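Local coordinates for protein endoglucanase A (Clostridium longisporum, PDB 6Q1I) that hydrolyses internal beta-1,4-glucosidic linkages in barley beta-glucan, lichenan and carboxymethylcellulose, and also attacks xylan, this chain being its family 5 catalytic domain, at residues A[286-296]-A[324-332]; A[300-309]-A[348-357]. All coordinates share one frame; numbering follows the deposited sequence.

Interaction 1: A[286-296]-A[324-332]; sequences GSINKNNTSSR and TNKGETFGL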
# COMPACT_ATOMS: atom_id res chain seq x y z
N GLY A 286 4.93 8.94 4.09
CA GLY A 286 5.84 9.82 3.39
C GLY A 286 5.52 11.27 3.69
O GLY A 286 4.62 11.59 4.46
N SER A 287 6.31 12.15 3.07
CA SER A 287 6.09 13.59 3.13
C SER A 287 6.33 14.19 1.76
O SER A 287 7.10 13.66 0.95
CB SER A 287 7.02 14.26 4.15
OG SER A 287 8.37 14.06 3.78
N ILE A 288 5.64 15.30 1.49
CA ILE A 288 5.78 16.01 0.22
C ILE A 288 6.89 17.06 0.28
O ILE A 288 7.37 17.42 1.36
CB ILE A 288 4.45 16.63 -0.25
CG1 ILE A 288 4.00 17.75 0.67
CG2 ILE A 288 3.37 15.55 -0.36
CD1 ILE A 288 2.78 18.50 0.16
N ASN A 289 7.30 17.54 -0.89
CA ASN A 289 8.43 18.45 -1.01
C ASN A 289 7.99 19.89 -0.77
O ASN A 289 7.45 20.55 -1.66
CB ASN A 289 9.04 18.32 -2.40
CG ASN A 289 10.19 19.25 -2.62
OD1 ASN A 289 10.67 19.89 -1.68
ND2 ASN A 289 10.65 19.35 -3.86
N LYS A 290 8.24 20.39 0.44
CA LYS A 290 8.03 21.79 0.78
C LYS A 290 9.36 22.53 0.94
O LYS A 290 9.50 23.42 1.77
CB LYS A 290 7.19 21.92 2.06
CG LYS A 290 5.84 21.22 1.98
CD LYS A 290 5.07 21.30 3.29
CE LYS A 290 3.73 20.60 3.17
NZ LYS A 290 2.97 20.60 4.45
N ASN A 291 10.36 22.15 0.13
CA ASN A 291 11.69 22.76 0.20
C ASN A 291 12.22 22.70 1.63
O ASN A 291 12.79 23.66 2.15
CB ASN A 291 11.69 24.18 -0.36
CG ASN A 291 13.06 24.64 -0.80
OD1 ASN A 291 13.93 23.83 -1.12
ND2 ASN A 291 13.28 25.95 -0.81
N ASN A 292 12.02 21.54 2.26
CA ASN A 292 12.23 21.36 3.69
C ASN A 292 12.88 20.00 3.97
O ASN A 292 12.46 19.26 4.85
CB ASN A 292 10.91 21.48 4.45
CG ASN A 292 9.87 20.47 4.00
OD1 ASN A 292 9.87 20.00 2.86
ND2 ASN A 292 8.94 20.16 4.89
N THR A 293 13.94 19.70 3.22
CA THR A 293 14.54 18.37 3.25
C THR A 293 15.05 18.00 4.64
O THR A 293 14.96 16.83 5.04
CB THR A 293 15.65 18.30 2.21
OG1 THR A 293 15.10 18.58 0.91
CG2 THR A 293 16.31 16.92 2.18
N SER A 294 15.60 18.95 5.39
CA SER A 294 16.13 18.63 6.72
C SER A 294 15.04 18.07 7.62
O SER A 294 15.24 17.06 8.31
CB SER A 294 16.75 19.87 7.37
OG SER A 294 17.83 20.39 6.62
N SER A 295 13.87 18.72 7.64
CA SER A 295 12.77 18.25 8.46
C SER A 295 12.20 16.94 7.93
O SER A 295 11.84 16.05 8.71
CB SER A 295 11.66 19.30 8.52
OG SER A 295 12.01 20.36 9.38
N ARG A 296 12.08 16.81 6.61
CA ARG A 296 11.58 15.56 6.04
C ARG A 296 12.49 14.39 6.40
O ARG A 296 12.01 13.29 6.69
CB ARG A 296 11.46 15.69 4.52
CG ARG A 296 10.42 16.69 4.05
CD ARG A 296 10.46 16.83 2.55
NE ARG A 296 9.97 15.63 1.88
CZ ARG A 296 10.25 15.32 0.61
NH1 ARG A 296 11.01 16.12 -0.12
NH2 ARG A 296 9.74 14.22 0.07
N THR A 324 9.12 21.02 -6.67
CA THR A 324 9.07 21.85 -5.48
C THR A 324 7.72 22.54 -5.34
O THR A 324 7.15 23.04 -6.32
CB THR A 324 10.17 22.90 -5.55
OG1 THR A 324 10.25 23.59 -4.29
CG2 THR A 324 9.89 23.90 -6.68
N ASN A 325 7.18 22.52 -4.11
CA ASN A 325 6.00 23.29 -3.71
C ASN A 325 4.72 22.88 -4.43
O ASN A 325 3.77 23.67 -4.52
CB ASN A 325 6.24 24.80 -3.84
CG ASN A 325 7.37 25.30 -2.94
OD1 ASN A 325 7.48 24.89 -1.78
ND2 ASN A 325 8.20 26.18 -3.48
N LYS A 326 4.65 21.66 -4.95
CA LYS A 326 3.42 21.11 -5.50
C LYS A 326 2.88 20.03 -4.56
O LYS A 326 3.62 19.45 -3.76
CB LYS A 326 3.64 20.52 -6.89
CG LYS A 326 3.62 21.55 -8.04
CD LYS A 326 2.18 21.88 -8.49
CE LYS A 326 2.14 22.61 -9.84
NZ LYS A 326 0.76 23.04 -10.23
N GLY A 327 1.59 19.75 -4.67
CA GLY A 327 0.99 18.72 -3.85
C GLY A 327 1.39 17.33 -4.31
O GLY A 327 1.73 17.11 -5.47
N GLU A 328 1.37 16.39 -3.37
CA GLU A 328 1.59 14.97 -3.65
C GLU A 328 2.97 14.69 -4.22
O GLU A 328 3.18 13.71 -4.95
CB GLU A 328 0.48 14.40 -4.54
CG GLU A 328 -0.90 14.49 -3.90
CD GLU A 328 -1.06 13.55 -2.71
OE1 GLU A 328 -1.11 12.32 -2.93
OE2 GLU A 328 -1.13 14.03 -1.55
N THR A 329 3.96 15.51 -3.86
CA THR A 329 5.32 15.36 -4.38
C THR A 329 6.16 14.49 -3.45
O THR A 329 7.06 14.95 -2.74
CB THR A 329 5.94 16.74 -4.61
OG1 THR A 329 5.71 17.55 -3.44
CG2 THR A 329 5.34 17.38 -5.84
N PHE A 330 5.88 13.19 -3.50
CA PHE A 330 6.49 12.19 -2.64
C PHE A 330 7.72 11.52 -3.27
O PHE A 330 8.30 10.61 -2.66
CB PHE A 330 5.46 11.10 -2.28
CG PHE A 330 4.31 11.58 -1.41
CD1 PHE A 330 4.50 11.78 -0.06
CD2 PHE A 330 3.05 11.78 -1.93
CE1 PHE A 330 3.47 12.20 0.76
CE2 PHE A 330 2.01 12.19 -1.12
CZ PHE A 330 2.21 12.39 0.23
N GLY A 331 8.13 11.95 -4.45
CA GLY A 331 9.16 11.23 -5.18
C GLY A 331 10.50 11.24 -4.47
O GLY A 331 10.96 12.27 -3.97
N LEU A 332 11.16 10.08 -4.48
CA LEU A 332 12.51 9.93 -3.94
C LEU A 332 13.52 9.43 -4.96
O LEU A 332 14.63 9.96 -5.02
CB LEU A 332 12.53 9.00 -2.71
CG LEU A 332 11.88 9.54 -1.44
CD1 LEU A 332 12.04 8.54 -0.32
CD2 LEU A 332 12.45 10.90 -1.03
O HOH W 1 4.71 20.78 -1.55
O HOH W 2 8.71 26.45 0.27
O HOH W 3 9.80 14.52 -2.81

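Interaction 2: A[300-309]-A[348-357]; sequences AEYYVTAAQK and ALIRGYKNVH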
# COMPACT_ATOMS: atom_id res chain seq x y z
N ALA A 300 11.56 11.12 8.54
CA ALA A 300 11.75 9.80 7.94
C ALA A 300 12.51 8.87 8.88
O ALA A 300 12.12 7.72 9.08
CB ALA A 300 12.50 9.95 6.61
N GLU A 301 13.62 9.34 9.45
CA GLU A 301 14.40 8.48 10.32
C GLU A 301 13.62 8.12 11.58
O GLU A 301 13.58 6.96 11.99
CB GLU A 301 15.73 9.11 10.72
CG GLU A 301 16.53 8.15 11.60
CD GLU A 301 17.83 8.71 12.14
OE1 GLU A 301 18.22 9.82 11.75
OE2 GLU A 301 18.46 8.00 12.95
N TYR A 302 12.99 9.12 12.20
CA TYR A 302 12.30 8.85 13.46
C TYR A 302 11.13 7.91 13.23
O TYR A 302 10.91 6.97 14.01
CB TYR A 302 11.81 10.16 14.08
CG TYR A 302 11.38 9.95 15.51
CD1 TYR A 302 12.30 10.10 16.55
CD2 TYR A 302 10.09 9.55 15.84
CE1 TYR A 302 11.94 9.88 17.85
CE2 TYR A 302 9.72 9.33 17.15
CZ TYR A 302 10.66 9.50 18.15
OH TYR A 302 10.33 9.29 19.46
N TYR A 303 10.38 8.13 12.15
CA TYR A 303 9.23 7.29 11.83
C TYR A 303 9.64 5.84 11.65
O TYR A 303 9.05 4.94 12.26
CB TYR A 303 8.57 7.85 10.57
CG TYR A 303 7.17 7.39 10.23
CD1 TYR A 303 6.87 6.04 10.06
CD2 TYR A 303 6.16 8.31 9.99
CE1 TYR A 303 5.60 5.63 9.71
CE2 TYR A 303 4.89 7.91 9.62
CZ TYR A 303 4.61 6.56 9.49
OH TYR A 303 3.35 6.14 9.13
N VAL A 304 10.65 5.58 10.82
CA VAL A 304 11.07 4.20 10.59
C VAL A 304 11.60 3.57 11.87
O VAL A 304 11.30 2.41 12.16
CB VAL A 304 12.09 4.12 9.43
CG1 VAL A 304 12.59 2.71 9.29
CG2 VAL A 304 11.47 4.60 8.13
N THR A 305 12.41 4.30 12.64
CA THR A 305 12.93 3.74 13.89
C THR A 305 11.79 3.39 14.83
O THR A 305 11.75 2.29 15.39
CB THR A 305 13.87 4.74 14.57
OG1 THR A 305 14.98 5.06 13.72
CG2 THR A 305 14.43 4.15 15.86
N ALA A 306 10.84 4.30 15.00
CA ALA A 306 9.74 4.08 15.94
C ALA A 306 8.85 2.93 15.48
O ALA A 306 8.41 2.11 16.29
CB ALA A 306 8.92 5.36 16.07
N ALA A 307 8.58 2.85 14.18
CA ALA A 307 7.76 1.76 13.68
C ALA A 307 8.48 0.43 13.81
O ALA A 307 7.90 -0.57 14.26
CB ALA A 307 7.40 2.03 12.23
N GLN A 308 9.75 0.38 13.42
CA GLN A 308 10.49 -0.88 13.46
C GLN A 308 10.73 -1.35 14.90
O GLN A 308 10.71 -2.56 15.15
CB GLN A 308 11.78 -0.74 12.66
CG GLN A 308 11.53 -0.78 11.16
CD GLN A 308 11.14 -2.16 10.72
OE1 GLN A 308 11.99 -3.04 10.58
NE2 GLN A 308 9.83 -2.39 10.56
N LYS A 309 10.94 -0.44 15.85
CA LYS A 309 11.03 -0.83 17.26
C LYS A 309 9.77 -1.53 17.73
O LYS A 309 9.82 -2.33 18.67
CB LYS A 309 11.25 0.41 18.13
CG LYS A 309 12.68 0.92 18.16
CD LYS A 309 12.83 2.14 19.08
CE LYS A 309 14.28 2.58 19.21
NZ LYS A 309 14.41 3.89 19.91
N ALA A 348 18.03 8.70 5.42
CA ALA A 348 17.36 8.71 6.72
C ALA A 348 16.45 7.50 6.91
O ALA A 348 16.37 6.93 8.00
CB ALA A 348 16.58 10.01 6.88
N LEU A 349 15.74 7.10 5.85
CA LEU A 349 14.88 5.93 5.92
C LEU A 349 15.68 4.68 6.25
O LEU A 349 15.30 3.88 7.11
CB LEU A 349 14.15 5.75 4.59
CG LEU A 349 13.07 6.77 4.25
CD1 LEU A 349 12.64 6.62 2.79
CD2 LEU A 349 11.86 6.63 5.16
N ILE A 350 16.80 4.48 5.55
CA ILE A 350 17.60 3.29 5.75
C ILE A 350 18.28 3.35 7.11
O ILE A 350 18.40 2.33 7.80
CB ILE A 350 18.60 3.11 4.59
CG1 ILE A 350 17.88 3.06 3.23
CG2 ILE A 350 19.46 1.86 4.81
CD1 ILE A 350 16.79 2.00 3.13
N ARG A 351 18.74 4.54 7.51
CA ARG A 351 19.33 4.70 8.84
C ARG A 351 18.33 4.35 9.93
O ARG A 351 18.69 3.70 10.92
CB ARG A 351 19.84 6.14 8.99
CG ARG A 351 20.49 6.44 10.32
CD ARG A 351 21.21 7.77 10.30
NE ARG A 351 20.35 8.92 10.02
CZ ARG A 351 20.40 9.67 8.92
NH1 ARG A 351 21.26 9.43 7.94
NH2 ARG A 351 19.57 10.69 8.81
N GLY A 352 17.06 4.74 9.76
CA GLY A 352 16.06 4.39 10.76
C GLY A 352 15.86 2.89 10.87
O GLY A 352 15.69 2.36 11.97
N TYR A 353 15.90 2.19 9.74
CA TYR A 353 15.83 0.73 9.76
C TYR A 353 17.04 0.14 10.47
O TYR A 353 16.90 -0.73 11.35
CB TYR A 353 15.71 0.20 8.32
CG TYR A 353 15.88 -1.30 8.26
CD1 TYR A 353 14.86 -2.15 8.66
CD2 TYR A 353 17.08 -1.86 7.87
CE1 TYR A 353 15.02 -3.52 8.66
CE2 TYR A 353 17.26 -3.23 7.85
CZ TYR A 353 16.23 -4.05 8.26
OH TYR A 353 16.39 -5.42 8.26
N LYS A 354 18.24 0.61 10.13
CA LYS A 354 19.46 0.08 10.72
C LYS A 354 19.61 0.45 12.20
O LYS A 354 20.37 -0.21 12.92
CB LYS A 354 20.67 0.58 9.92
CG LYS A 354 20.78 -0.04 8.54
CD LYS A 354 20.89 -1.56 8.57
CE LYS A 354 22.07 -2.05 9.41
NZ LYS A 354 22.06 -3.53 9.52
N ASN A 355 18.92 1.49 12.66
CA ASN A 355 18.92 1.78 14.09
C ASN A 355 18.38 0.61 14.88
O ASN A 355 18.76 0.40 16.04
CB ASN A 355 18.04 3.00 14.39
CG ASN A 355 18.68 4.31 13.98
OD1 ASN A 355 19.90 4.41 13.84
ND2 ASN A 355 17.86 5.34 13.83
N VAL A 356 17.47 -0.16 14.28
CA VAL A 356 16.79 -1.25 14.96
C VAL A 356 17.37 -2.60 14.56
O VAL A 356 17.49 -3.50 15.39
CB VAL A 356 15.28 -1.18 14.64
CG1 VAL A 356 14.54 -2.33 15.31
CG2 VAL A 356 14.71 0.17 15.08
N HIS A 357 17.71 -2.75 13.28
CA HIS A 357 18.18 -4.02 12.74
C HIS A 357 19.60 -3.86 12.24
O HIS A 357 19.85 -3.67 11.05
CB HIS A 357 17.25 -4.48 11.63
CG HIS A 357 15.85 -4.74 12.09
ND1 HIS A 357 15.50 -5.88 12.79
CD2 HIS A 357 14.71 -4.03 11.95
CE1 HIS A 357 14.21 -5.85 13.05
NE2 HIS A 357 13.71 -4.74 12.56
OXT HIS A 357 20.52 -3.94 13.04
O HOH W 4 10.92 -4.66 13.26

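Interaction 1: A[286-296]-A[324-332]
I288 and T329 pass with their CA atoms 4.7 Å apart, and from there the two loops run side by side in opposite directions until N325 N donates to N289 O (3.2 Å, N-H...O angle 150°). At the centre, N289 N gives its hydrogen to T329 OG1 at 3.0 Å; a chi1 of 47° places that hydroxyl between T329's own N and carbonyl carbon, and the hydroxyl in turn donates to K326 O. T329 is the centre of an inverse gamma turn. I288 lays its CG2 methyl over one face of the F330 ring, 3.6 Å from the ring centroid, while the backbone of G286 lies at the ring edge. These loops follow strands 280-285 and 314-318 at the C-terminal end of a (beta/alpha)8 barrel, the catalytic end in glycoside hydrolase family 5; the F330 side chain is about 7 Å from that of Q284, the changed nucleophile position assigned by similarity. R296 reaches back from helix 293-309 and grips S287 side-on: R296 NE meets S287 OG in the guanidinium plane at 2.9 Å, and NH2 meets the carbonyl O from above its plane. A water joins R296 NH2 to T329 O and G331 O. N289 OD1 accepts from N291 N in an Asx turn, while N289 ND2 lies 3.4 Å from T324 CA and donates to A322 O.

Interaction 2: A[300-309]-A[348-357]
The last two helices of the (beta/alpha)8 barrel, 293-309 and 343-356, run in the same direction here and cross at -29°, their local axes 7.3 Å apart at closest approach. G352, without a CB, lets its CA come 4.4 Å from E301 CA, against E301 O and V304. E301 is a knob set among A348, R351, G352 and N355. With CG anti to the backbone N (chi1 -178°) and the chain extended, its carboxylate reaches both polar partners. R351 NE approaches E301 OE1 from above the carboxylate plane in a 2.9 Å salt bridge, the oxygen lying in the guanidinium plane. N355 ND2 meets the anti lone pair of E301 OE2, also at 2.9 Å, and spends its other hydrogen on T305 OG1, so two nearly straight bonds fix the amide's rotation. On the apolar side the V304 and L349 side chains cross at about a right angle, V304 CG2 3.6 Å from L349 CD2, and V304 CG1 lies against the backbone at Y353 N. Farther along, V356 CG2 packs on Q308 CB, and a water links Q308 O with H357 NE2. Inward, V304 and L349 both touch F285 of strand 280-285, with C314 and W316 of strand 314-318 beneath them; on the far flank, Y302 and A306 meet helix 256-275.

In the fold
Interactions 1 and 2 have centres about 19 Å apart and both use helix 293-309, its first turn in interaction 1 and its later turns in interaction 2. Their segments alternate along the chain: 286-296, 300-309, 324-332, then 348-357. Together they tie the last two beta-alpha units of the barrel to each other, interaction 1 through the loops after strands 280-285 and 314-318, interaction 2 through the helices outside those strands. L332 and L349 join them directly, L332 CD1 to L349 CD1 at 3.7 Å. Interaction 1 lies near the predicted catalytic positions, whereas interaction 2 belongs to the helical outer layer and runs to the end of this chain.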